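Local structure of autophagy-related protein 9 (Schizosaccharomyces pombe, 7D0I) at residues W177-Y191 / L334-K346. The protein scrambles phospholipids between the two leaflets of the membrane as a homotrimer and supplies membrane for the growing autophagosome. The protein carries 1 engineered substitution. Sequence-based numbering, arbitrary orientation.
Sequences WANVENLDSFLQQVY and LDAYAIANRIMRK
With CG of D184 trans to its carbonyl carbon (chi1 -85°) and the chains of R342 and R345 both bent at chi3, one carboxylate meets two guanidinium groups in a salt-bridge network where two helices, probably cytoplasmic, of the Atg9 fold cross. Helices 183-191 and 336-343 run nearly perpendicular, their axes 8.9 Å apart at closest approach. R345 meets the acid in plane: its NE donates to the syn lone pair of D184 OD2 over 2.7 Å in an almost straight bond, carboxylate and guanidinium lying nearly coplanar, while its NH1 adds a weak bond to the same oxygen. R342 takes the other oxygen less squarely; its NE lies 2.7 Å from D184 OD1, but the bond is bent and weak and the planes are 69° apart. That guanidinium is sandwiched, L183 CD2 over one face toward the rim and R345 NH1 over the centre of the other; the buried carboxylate of D184 is gripped by both arginines, which probably favours its ionised form. R345 also reaches, through weak bonds, the backbone oxygens of V646 and Y648, linking the network to the antiparallel strands 640-643 and 647-650.

Beside the charges the interface is largely apolar. L187 CD1 lies 3.8 Å from R342 CD, against the aliphatic part of that arginine, and L187 CD2 touches I339 CG2; L309 of helix 302-312 also touches L187. L334, just ahead of helix 336-343, meets L183 through CD2, while its CD1 reaches the ring edge of the poorly ordered W177. Farther along helix 183-191, Y191 bonds through its hydroxyl to H473 and packs by its stem on the second segment: I343, with CG1 trans to the carbonyl carbon (chi1 -63°), brings CD1 to within 3.8 Å of Y191 CB.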
ATOM      1  N   TRP A 177      -2.702   9.304  47.184  1.00 73.29           N
ATOM      2  CA  TRP A 177      -1.764  10.076  46.377  1.00 73.29           C
ATOM      3  C   TRP A 177      -2.391  11.383  45.917  1.00 73.29           C
ATOM      4  O   TRP A 177      -1.792  12.131  45.147  1.00 73.29           O
ATOM      5  CB  TRP A 177      -1.297   9.269  45.169  1.00 73.29           C
ATOM      6  CG  TRP A 177      -2.251   9.304  44.017  1.00 73.29           C
ATOM      7  CD1 TRP A 177      -3.498   8.761  43.972  1.00 73.29           C
ATOM      8  CD2 TRP A 177      -2.031   9.905  42.736  1.00 73.29           C
ATOM      9  NE1 TRP A 177      -4.072   8.991  42.748  1.00 73.29           N
ATOM     10  CE2 TRP A 177      -3.190   9.691  41.968  1.00 73.29           C
ATOM     11  CE3 TRP A 177      -0.966  10.607  42.165  1.00 73.29           C
ATOM     12  CZ2 TRP A 177      -3.317  10.151  40.663  1.00 73.29           C
ATOM     13  CZ3 TRP A 177      -1.092  11.062  40.867  1.00 73.29           C
ATOM     14  CH2 TRP A 177      -2.258  10.833  40.130  1.00 73.29           C
ATOM     15  N   ALA A 178      -3.607  11.657  46.386  1.00 80.89           N
ATOM     16  CA  ALA A 178      -4.265  12.907  46.034  1.00 80.89           C
ATOM     17  C   ALA A 178      -3.613  14.119  46.687  1.00 80.89           C
ATOM     18  O   ALA A 178      -3.927  15.250  46.304  1.00 80.89           O
ATOM     19  CB  ALA A 178      -5.745  12.846  46.416  1.00 80.89           C
ATOM     20  N   ASN A 179      -2.716  13.911  47.650  1.00 81.22           N
ATOM     21  CA  ASN A 179      -2.065  14.992  48.378  1.00 81.22           C
ATOM     22  C   ASN A 179      -0.566  15.024  48.102  1.00 81.22           C
ATOM     23  O   ASN A 179       0.229  15.348  48.986  1.00 81.22           O
ATOM     24  CB  ASN A 179      -2.319  14.864  49.879  1.00 81.22           C
ATOM     25  CG  ASN A 179      -3.685  14.291  50.193  1.00 81.22           C
ATOM     26  OD1 ASN A 179      -4.645  14.495  49.450  1.00 81.22           O
ATOM     27  ND2 ASN A 179      -3.782  13.565  51.301  1.00 81.22           N
ATOM     28  N   VAL A 180      -0.160  14.688  46.876  1.00 70.53           N
ATOM     29  CA  VAL A 180       1.265  14.610  46.567  1.00 70.53           C
ATOM     30  C   VAL A 180       1.871  16.006  46.486  1.00 70.53           C
ATOM     31  O   VAL A 180       2.816  16.331  47.215  1.00 70.53           O
ATOM     32  CB  VAL A 180       1.502  13.810  45.271  1.00 70.53           C
ATOM     33  CG1 VAL A 180       1.449  12.327  45.562  1.00 70.53           C
ATOM     34  CG2 VAL A 180       0.474  14.166  44.214  1.00 70.53           C
ATOM     35  N   GLU A 181       1.345  16.846  45.594  1.00 67.30           N
ATOM     36  CA  GLU A 181       1.838  18.195  45.327  1.00 67.30           C
ATOM     37  C   GLU A 181       3.295  18.210  44.888  1.00 67.30           C
ATOM     38  O   GLU A 181       3.902  19.282  44.794  1.00 67.30           O
ATOM     39  CB  GLU A 181       1.649  19.114  46.543  1.00 67.30           C
ATOM     40  CG  GLU A 181       0.228  19.135  47.098  1.00 67.30           C
ATOM     41  CD  GLU A 181      -0.763  19.820  46.175  1.00 67.30           C
ATOM     42  OE1 GLU A 181      -0.338  20.667  45.364  1.00 67.30           O
ATOM     43  OE2 GLU A 181      -1.970  19.512  46.264  1.00 67.30           O
ATOM     44  N   ASN A 182       3.873  17.041  44.621  1.00 47.02           N
ATOM     45  CA  ASN A 182       5.233  16.859  44.128  1.00 47.02           C
ATOM     46  C   ASN A 182       5.227  15.842  42.998  1.00 47.02           C
ATOM     47  O   ASN A 182       5.968  14.860  43.003  1.00 47.02           O
ATOM     48  CB  ASN A 182       6.173  16.433  45.248  1.00 47.02           C
ATOM     49  CG  ASN A 182       7.631  16.558  44.860  1.00 47.02           C
ATOM     50  OD1 ASN A 182       7.959  16.972  43.748  1.00 47.02           O
ATOM     51  ND2 ASN A 182       8.520  16.211  45.783  1.00 47.02           N
ATOM     52  N   LEU A 183       4.342  16.066  42.024  1.00 36.37           N
ATOM     53  CA  LEU A 183       4.038  15.057  41.015  1.00 36.37           C
ATOM     54  C   LEU A 183       5.271  14.548  40.286  1.00 36.37           C
ATOM     55  O   LEU A 183       5.314  13.379  39.890  1.00 36.37           O
ATOM     56  CB  LEU A 183       3.036  15.624  40.012  1.00 36.37           C
ATOM     57  CG  LEU A 183       2.519  14.649  38.966  1.00 36.37           C
ATOM     58  CD1 LEU A 183       1.887  13.464  39.642  1.00 36.37           C
ATOM     59  CD2 LEU A 183       1.524  15.336  38.063  1.00 36.37           C
ATOM     60  N   ASP A 184       6.282  15.393  40.091  1.00 33.99           N
ATOM     61  CA  ASP A 184       7.448  14.964  39.325  1.00 33.99           C
ATOM     62  C   ASP A 184       8.188  13.840  40.030  1.00 33.99           C
ATOM     63  O   ASP A 184       8.473  12.800  39.430  1.00 33.99           O
ATOM     64  CB  ASP A 184       8.382  16.142  39.072  1.00 33.99           C
ATOM     65  CG  ASP A 184       7.989  16.936  37.852  1.00 33.99           C
ATOM     66  OD1 ASP A 184       6.904  16.674  37.296  1.00 33.99           O
ATOM     67  OD2 ASP A 184       8.768  17.819  37.440  1.00 33.99           O
ATOM     68  N   SER A 185       8.514  14.029  41.308  1.00 35.47           N
ATOM     69  CA  SER A 185       9.235  12.987  42.027  1.00 35.47           C
ATOM     70  C   SER A 185       8.375  11.750  42.226  1.00 35.47           C
ATOM     71  O   SER A 185       8.895  10.632  42.220  1.00 35.47           O
ATOM     72  CB  SER A 185       9.727  13.508  43.372  1.00 35.47           C
ATOM     73  OG  SER A 185       8.649  13.658  44.272  1.00 35.47           O
ATOM     74  N   PHE A 186       7.062  11.920  42.378  1.00 34.66           N
ATOM     75  CA  PHE A 186       6.191  10.757  42.480  1.00 34.66           C
ATOM     76  C   PHE A 186       6.220   9.935  41.199  1.00 34.66           C
ATOM     77  O   PHE A 186       6.307   8.705  41.245  1.00 34.66           O
ATOM     78  CB  PHE A 186       4.764  11.189  42.806  1.00 34.66           C
ATOM     79  CG  PHE A 186       3.768  10.077  42.726  1.00 34.66           C
ATOM     80  CD1 PHE A 186       3.702   9.123  43.719  1.00 34.66           C
ATOM     81  CD2 PHE A 186       2.900   9.984  41.657  1.00 34.66           C
ATOM     82  CE1 PHE A 186       2.793   8.098  43.646  1.00 34.66           C
ATOM     83  CE2 PHE A 186       1.989   8.960  41.580  1.00 34.66           C
ATOM     84  CZ  PHE A 186       1.933   8.017  42.576  1.00 34.66           C
ATOM     85  N   LEU A 187       6.141  10.598  40.046  1.00 28.77           N
ATOM     86  CA  LEU A 187       6.201   9.877  38.779  1.00 28.77           C
ATOM     87  C   LEU A 187       7.566   9.240  38.571  1.00 28.77           C
ATOM     88  O   LEU A 187       7.663   8.133  38.036  1.00 28.77           O
ATOM     89  CB  LEU A 187       5.873  10.815  37.627  1.00 28.77           C
ATOM     90  CG  LEU A 187       4.406  11.163  37.428  1.00 28.77           C
ATOM     91  CD1 LEU A 187       4.279  12.159  36.312  1.00 28.77           C
ATOM     92  CD2 LEU A 187       3.636   9.916  37.105  1.00 28.77           C
ATOM     93  N   GLN A 188       8.633   9.918  38.992  1.00 28.89           N
ATOM     94  CA  GLN A 188       9.956   9.319  38.879  1.00 28.89           C
ATOM     95  C   GLN A 188      10.074   8.083  39.754  1.00 28.89           C
ATOM     96  O   GLN A 188      10.729   7.111  39.375  1.00 28.89           O
ATOM     97  CB  GLN A 188      11.036  10.328  39.251  1.00 28.89           C
ATOM     98  CG  GLN A 188      11.137  11.501  38.313  1.00 28.89           C
ATOM     99  CD  GLN A 188      12.288  12.404  38.657  1.00 28.89           C
ATOM    100  OE1 GLN A 188      13.244  11.987  39.299  1.00 28.89           O
ATOM    101  NE2 GLN A 188      12.204  13.658  38.235  1.00 28.89           N
ATOM    102  N   GLN A 189       9.443   8.094  40.927  1.00 30.45           N
ATOM    103  CA  GLN A 189       9.501   6.921  41.788  1.00 30.45           C
ATOM    104  C   GLN A 189       8.654   5.787  41.238  1.00 30.45           C
ATOM    105  O   GLN A 189       9.041   4.621  41.325  1.00 30.45           O
ATOM    106  CB  GLN A 189       9.060   7.282  43.200  1.00 30.45           C
ATOM    107  CG  GLN A 189      10.075   8.085  43.961  1.00 30.45           C
ATOM    108  CD  GLN A 189       9.570   8.483  45.317  1.00 30.45           C
ATOM    109  OE1 GLN A 189       8.559   7.968  45.787  1.00 30.45           O
ATOM    110  NE2 GLN A 189      10.266   9.409  45.961  1.00 30.45           N
ATOM    111  N   VAL A 190       7.491   6.107  40.677  1.00 26.73           N
ATOM    112  CA  VAL A 190       6.713   5.099  39.966  1.00 26.73           C
ATOM    113  C   VAL A 190       7.556   4.455  38.877  1.00 26.73           C
ATOM    114  O   VAL A 190       7.586   3.228  38.736  1.00 26.73           O
ATOM    115  CB  VAL A 190       5.430   5.725  39.392  1.00 26.73           C
ATOM    116  CG1 VAL A 190       4.817   4.815  38.369  1.00 26.73           C
ATOM    117  CG2 VAL A 190       4.444   5.993  40.488  1.00 26.73           C
ATOM    118  N   TYR A 191       8.285   5.271  38.118  1.00 20.27           N
ATOM    119  CA  TYR A 191       9.066   4.735  37.013  1.00 20.27           C
ATOM    120  C   TYR A 191      10.232   3.892  37.503  1.00 20.27           C
ATOM    121  O   TYR A 191      10.517   2.839  36.931  1.00 20.27           O
ATOM    122  CB  TYR A 191       9.566   5.855  36.118  1.00 20.27           C
ATOM    123  CG  TYR A 191      10.375   5.344  34.967  1.00 20.27           C
ATOM    124  CD1 TYR A 191       9.772   4.706  33.912  1.00 20.27           C
ATOM    125  CD2 TYR A 191      11.744   5.483  34.946  1.00 20.27           C
ATOM    126  CE1 TYR A 191      10.501   4.226  32.871  1.00 20.27           C
ATOM    127  CE2 TYR A 191      12.480   5.005  33.906  1.00 20.27           C
ATOM    128  CZ  TYR A 191      11.850   4.377  32.875  1.00 20.27           C
ATOM    129  OH  TYR A 191      12.577   3.895  31.831  1.00 20.27           O
ATOM    130  N   LEU A 334      -2.013  13.711  32.549  1.00 43.85           N
ATOM    131  CA  LEU A 334      -1.235  12.497  32.748  1.00 43.85           C
ATOM    132  C   LEU A 334      -1.187  11.682  31.467  1.00 43.85           C
ATOM    133  O   LEU A 334      -1.285  10.451  31.488  1.00 43.85           O
ATOM    134  CB  LEU A 334      -1.789  11.668  33.902  1.00 43.85           C
ATOM    135  CG  LEU A 334      -1.577  12.272  35.290  1.00 43.85           C
ATOM    136  CD1 LEU A 334      -2.148  11.370  36.362  1.00 43.85           C
ATOM    137  CD2 LEU A 334      -0.107  12.518  35.536  1.00 43.85           C
ATOM    138  N   ASP A 335      -1.033  12.359  30.334  1.00 37.86           N
ATOM    139  CA  ASP A 335      -0.763  11.691  29.074  1.00 37.86           C
ATOM    140  C   ASP A 335       0.563  10.935  29.164  1.00 37.86           C
ATOM    141  O   ASP A 335       1.345  11.107  30.096  1.00 37.86           O
ATOM    142  CB  ASP A 335      -0.736  12.721  27.944  1.00 37.86           C
ATOM    143  CG  ASP A 335      -0.593  12.096  26.577  1.00 37.86           C
ATOM    144  OD1 ASP A 335      -0.639  10.856  26.475  1.00 37.86           O
ATOM    145  OD2 ASP A 335      -0.423  12.850  25.599  1.00 37.86           O
ATOM    146  N   ALA A 336       0.813  10.070  28.180  1.00 32.73           N
ATOM    147  CA  ALA A 336       2.110   9.410  28.108  1.00 32.73           C
ATOM    148  C   ALA A 336       3.224  10.425  27.908  1.00 32.73           C
ATOM    149  O   ALA A 336       4.255  10.381  28.587  1.00 32.73           O
ATOM    150  CB  ALA A 336       2.115   8.383  26.981  1.00 32.73           C
ATOM    151  N   TYR A 337       3.022  11.363  26.983  1.00 28.11           N
ATOM    152  CA  TYR A 337       4.039  12.364  26.687  1.00 28.11           C
ATOM    153  C   TYR A 337       4.257  13.301  27.866  1.00 28.11           C
ATOM    154  O   TYR A 337       5.392  13.704  28.144  1.00 28.11           O
ATOM    155  CB  TYR A 337       3.628  13.140  25.440  1.00 28.11           C
ATOM    156  CG  TYR A 337       4.615  14.177  24.971  1.00 28.11           C
ATOM    157  CD1 TYR A 337       4.472  15.507  25.328  1.00 28.11           C
ATOM    158  CD2 TYR A 337       5.669  13.833  24.146  1.00 28.11           C
ATOM    159  CE1 TYR A 337       5.356  16.454  24.891  1.00 28.11           C
ATOM    160  CE2 TYR A 337       6.557  14.776  23.707  1.00 28.11           C
ATOM    161  CZ  TYR A 337       6.395  16.085  24.082  1.00 28.11           C
ATOM    162  OH  TYR A 337       7.283  17.038  23.645  1.00 28.11           O
ATOM    163  N   ALA A 338       3.192  13.647  28.585  1.00 29.60           N
ATOM    164  CA  ALA A 338       3.349  14.504  29.752  1.00 29.60           C
ATOM    165  C   ALA A 338       4.124  13.799  30.851  1.00 29.60           C
ATOM    166  O   ALA A 338       4.980  14.404  31.503  1.00 29.60           O
ATOM    167  CB  ALA A 338       1.985  14.944  30.267  1.00 29.60           C
ATOM    168  N   ILE A 339       3.844  12.518  31.068  1.00 27.34           N
ATOM    169  CA  ILE A 339       4.560  11.787  32.102  1.00 27.34           C
ATOM    170  C   ILE A 339       6.017  11.600  31.713  1.00 27.34           C
ATOM    171  O   ILE A 339       6.908  11.648  32.565  1.00 27.34           O
ATOM    172  CB  ILE A 339       3.855  10.452  32.375  1.00 27.34           C
ATOM    173  CG1 ILE A 339       2.498  10.723  33.009  1.00 27.34           C
ATOM    174  CG2 ILE A 339       4.680   9.599  33.292  1.00 27.34           C
ATOM    175  CD1 ILE A 339       1.616   9.527  33.083  1.00 27.34           C
ATOM    176  N   ALA A 340       6.290  11.412  30.423  1.00 22.16           N
ATOM    177  CA  ALA A 340       7.676  11.358  29.978  1.00 22.16           C
ATOM    178  C   ALA A 340       8.378  12.689  30.192  1.00 22.16           C
ATOM    179  O   ALA A 340       9.551  12.720  30.572  1.00 22.16           O
ATOM    180  CB  ALA A 340       7.740  10.951  28.511  1.00 22.16           C
ATOM    181  N   ASN A 341       7.688  13.804  29.948  1.00 22.33           N
ATOM    182  CA  ASN A 341       8.305  15.108  30.174  1.00 22.33           C
ATOM    183  C   ASN A 341       8.530  15.381  31.647  1.00 22.33           C
ATOM    184  O   ASN A 341       9.429  16.149  31.997  1.00 22.33           O
ATOM    185  CB  ASN A 341       7.447  16.220  29.584  1.00 22.33           C
ATOM    186  CG  ASN A 341       7.652  16.389  28.115  1.00 22.33           C
ATOM    187  OD1 ASN A 341       8.284  17.341  27.668  1.00 22.33           O
ATOM    188  ND2 ASN A 341       7.126  15.460  27.340  1.00 22.33           N
ATOM    189  N   ARG A 342       7.722  14.793  32.521  1.00 24.47           N
ATOM    190  CA  ARG A 342       7.909  15.021  33.948  1.00 24.47           C
ATOM    191  C   ARG A 342       8.952  14.092  34.548  1.00 24.47           C
ATOM    192  O   ARG A 342       9.641  14.480  35.495  1.00 24.47           O
ATOM    193  CB  ARG A 342       6.583  14.864  34.688  1.00 24.47           C
ATOM    194  CG  ARG A 342       5.488  15.777  34.188  1.00 24.47           C
ATOM    195  CD  ARG A 342       4.285  15.748  35.092  1.00 24.47           C
ATOM    196  NE  ARG A 342       4.437  16.673  36.207  1.00 24.47           N
ATOM    197  CZ  ARG A 342       3.866  17.869  36.264  1.00 24.47           C
ATOM    198  NH1 ARG A 342       3.092  18.280  35.272  1.00 24.47           N
ATOM    199  NH2 ARG A 342       4.063  18.649  37.314  1.00 24.47           N
ATOM    200  N   ILE A 343       9.087  12.875  34.027  1.00 19.43           N
ATOM    201  CA  ILE A 343      10.128  11.976  34.512  1.00 19.43           C
ATOM    202  C   ILE A 343      11.492  12.434  34.029  1.00 19.43           C
ATOM    203  O   ILE A 343      12.472  12.431  34.781  1.00 19.43           O
ATOM    204  CB  ILE A 343       9.840  10.532  34.074  1.00 19.43           C
ATOM    205  CG1 ILE A 343       8.543  10.030  34.683  1.00 19.43           C
ATOM    206  CG2 ILE A 343      10.966   9.630  34.480  1.00 19.43           C
ATOM    207  CD1 ILE A 343       8.119   8.709  34.145  1.00 19.43           C
ATOM    208  N   MET A 344      11.583  12.840  32.767  1.00 15.93           N
ATOM    209  CA  MET A 344      12.844  13.216  32.152  1.00 15.93           C
ATOM    210  C   MET A 344      13.043  14.722  32.104  1.00 15.93           C
ATOM    211  O   MET A 344      13.642  15.227  31.158  1.00 15.93           O
ATOM    212  CB  MET A 344      12.930  12.640  30.745  1.00 15.93           C
ATOM    213  CG  MET A 344      13.029  11.152  30.690  1.00 15.93           C
ATOM    214  SD  MET A 344      13.591  10.621  29.089  1.00 15.93           S
ATOM    215  CE  MET A 344      15.157  11.463  28.996  1.00 15.93           C
ATOM    216  N   ARG A 345      12.555  15.452  33.100  1.00 19.60           N
ATOM    217  CA  ARG A 345      12.615  16.906  33.014  1.00 19.60           C
ATOM    218  C   ARG A 345      14.046  17.404  33.122  1.00 19.60           C
ATOM    219  O   ARG A 345      14.418  18.369  32.450  1.00 19.60           O
ATOM    220  CB  ARG A 345      11.741  17.545  34.088  1.00 19.60           C
ATOM    221  CG  ARG A 345      11.560  19.031  33.889  1.00 19.60           C
ATOM    222  CD  ARG A 345      10.890  19.711  35.059  1.00 19.60           C
ATOM    223  NE  ARG A 345       9.516  19.273  35.256  1.00 19.60           N
ATOM    224  CZ  ARG A 345       8.506  19.603  34.462  1.00 19.60           C
ATOM    225  NH1 ARG A 345       7.289  19.165  34.718  1.00 19.60           N
ATOM    226  NH2 ARG A 345       8.719  20.359  33.402  1.00 19.60           N
ATOM    227  N   LYS A 346      14.859  16.768  33.956  1.00 18.17           N
ATOM    228  CA  LYS A 346      16.265  17.127  34.071  1.00 18.17           C
ATOM    229  C   LYS A 346      17.143  16.368  33.092  1.00 18.17           C
ATOM    230  O   LYS A 346      18.177  16.891  32.662  1.00 18.17           O
ATOM    231  CB  LYS A 346      16.772  16.858  35.483  1.00 18.17           C
ATOM    232  CG  LYS A 346      15.915  17.420  36.578  1.00 18.17           C
ATOM    233  CD  LYS A 346      16.575  17.177  37.912  1.00 18.17           C
ATOM    234  CE  LYS A 346      15.699  17.633  39.047  1.00 18.17           C
ATOM    235  NZ  LYS A 346      16.347  17.383  40.354  1.00 18.17           N
TER